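Side-chain contact in WbmS, polysaccharide deacetylase involved in O-antigen biosynthesis (Bordetella bronchiseptica, PDB 3HFT), which is a putative zinc-dependent polysaccharide deacetylase that probably removes acetyl groups from sugars during O-antigen biosynthesis: residues 179-182 / 183-187. Sequence-based numbering, arbitrary orientation.
Sequences DDVA and CLYDW. With EDO (1,2-ethanediol), chain G; EDO (1,2-ethanediol), chain D.
The indole of Trp187 lies beneath the last turn of the helix, with Val181 O over one face and CB of Tyr185 above that ring, displaced toward its rim. CE3 of Trp187 packs on CB of Ala182 at 3.7 Å. At the edge of the indole, near its plane, NE1 makes a weak hydrogen bond to O2 of a 1,2-ethanediol, 3.3 Å, besides its bond to Asp155. The same diol lays C1 over one face of the Tyr185 ring, 3.3 Å from CE1. Val181 reaches that ring obliquely: with CG1 anti to the backbone N (chi1 175°), the methyl runs alongside the tyrosine and presses on CD2 at 3.3 Å, a tight approach.

Trp187 comes under the helix because Asp186 takes positive phi (61°) in a Schellman motif, whose hydrogen bond from Trp187 N to Ala182 O measures 2.9 Å. The acceptor one residue earlier, Val181 O, takes the N-H of Tyr185 at 2.8 Å. At the other end, OD2 of Asp180 accepts a hydrogen bond from O1 of a second 1,2-ethanediol, 2.8 Å; this diol also bonds Asp46, a zinc ligand, and His211, so Asp180 borders the probable active-site cleft.

Helix 179-185 follows strand 177-178, at one edge of the parallel sheet, in a beta-alpha-beta unit completed by strand 203-207. Asp180, Cys183 and Leu184 touch Leu219 of helix 219-224, and Trp187 meets the rings of Trp154 and Trp177. On the dimer side, Tyr185 OH bonds Arg164 O of the second subunit, whose Trp166 packs on Val181 and Leu184.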
# COMPACT_ATOMS: atom_id res chain seq x y z
N ASP A 179 -14.36 7.63 -5.35
CA ASP A 179 -15.29 8.77 -5.23
C ASP A 179 -15.00 9.70 -4.08
O ASP A 179 -14.89 10.94 -4.30
CB ASP A 179 -16.80 8.37 -5.33
CG ASP A 179 -17.22 7.25 -4.36
OD1 ASP A 179 -16.48 6.94 -3.43
OD2 ASP A 179 -18.33 6.70 -4.56
N ASP A 180 -14.89 9.19 -2.87
CA ASP A 180 -14.59 10.06 -1.74
C ASP A 180 -13.18 10.65 -1.82
O ASP A 180 -12.96 11.81 -1.47
CB ASP A 180 -14.88 9.40 -0.38
CG ASP A 180 -14.22 8.06 -0.20
OD1 ASP A 180 -13.59 7.53 -1.13
OD2 ASP A 180 -14.39 7.49 0.89
N VAL A 181 -12.24 9.89 -2.39
CA VAL A 181 -10.87 10.40 -2.63
C VAL A 181 -10.85 11.52 -3.67
O VAL A 181 -10.06 12.48 -3.56
CB VAL A 181 -9.91 9.24 -3.00
CG1 VAL A 181 -8.53 9.76 -3.36
CG2 VAL A 181 -9.80 8.29 -1.80
N ALA A 182 -11.75 11.45 -4.66
CA ALA A 182 -11.86 12.48 -5.66
C ALA A 182 -12.28 13.78 -4.96
O ALA A 182 -11.78 14.87 -5.29
CB ALA A 182 -12.87 12.09 -6.71
N CYS A 183 -13.19 13.67 -4.01
CA CYS A 183 -13.56 14.86 -3.23
C CYS A 183 -12.34 15.41 -2.48
O CYS A 183 -12.05 16.59 -2.53
CB CYS A 183 -14.69 14.56 -2.25
SG CYS A 183 -16.23 14.00 -3.03
N LEU A 184 -11.60 14.55 -1.80
CA LEU A 184 -10.45 15.02 -1.01
C LEU A 184 -9.35 15.65 -1.86
O LEU A 184 -8.72 16.61 -1.45
CB LEU A 184 -9.88 13.88 -0.19
CG LEU A 184 -10.81 13.33 0.89
CD1 LEU A 184 -10.39 11.91 1.27
CD2 LEU A 184 -10.84 14.26 2.07
N TYR A 185 -9.10 15.11 -3.06
CA TYR A 185 -8.11 15.68 -3.96
C TYR A 185 -8.66 16.79 -4.89
O TYR A 185 -7.91 17.37 -5.68
CB TYR A 185 -7.56 14.57 -4.85
CG TYR A 185 -6.48 13.68 -4.27
CD1 TYR A 185 -5.26 14.21 -3.83
CD2 TYR A 185 -6.62 12.29 -4.31
CE1 TYR A 185 -4.24 13.36 -3.38
CE2 TYR A 185 -5.59 11.44 -3.86
CZ TYR A 185 -4.41 11.99 -3.42
OH TYR A 185 -3.40 11.15 -2.99
N ASP A 186 -9.96 17.06 -4.83
CA ASP A 186 -10.60 18.01 -5.73
C ASP A 186 -10.48 17.62 -7.20
O ASP A 186 -10.28 18.47 -8.06
CB ASP A 186 -10.05 19.43 -5.51
CG ASP A 186 -11.06 20.49 -5.81
OD1 ASP A 186 -12.27 20.17 -5.89
OD2 ASP A 186 -10.63 21.65 -5.99
N TRP A 187 -10.59 16.33 -7.50
CA TRP A 187 -10.69 15.87 -8.87
C TRP A 187 -12.07 16.19 -9.43
O TRP A 187 -13.02 16.32 -8.68
CB TRP A 187 -10.48 14.38 -8.93
CG TRP A 187 -9.10 13.97 -8.54
CD1 TRP A 187 -7.97 14.73 -8.62
CD2 TRP A 187 -8.69 12.69 -8.09
NE1 TRP A 187 -6.87 13.99 -8.22
CE2 TRP A 187 -7.29 12.73 -7.88
CE3 TRP A 187 -9.37 11.49 -7.86
CZ2 TRP A 187 -6.58 11.64 -7.44
CZ3 TRP A 187 -8.64 10.41 -7.41
CH2 TRP A 187 -7.28 10.49 -7.19
C1 EDO G . -2.43 13.11 -6.13
O1 EDO G . -1.37 12.58 -6.90
C2 EDO G . -2.56 14.58 -6.51
O2 EDO G . -3.81 14.79 -7.18
C1 EDO D . -17.29 7.34 3.04
O1 EDO D . -16.84 8.29 2.07
C2 EDO D . -18.03 6.19 2.34
O2 EDO D . -18.01 5.00 3.14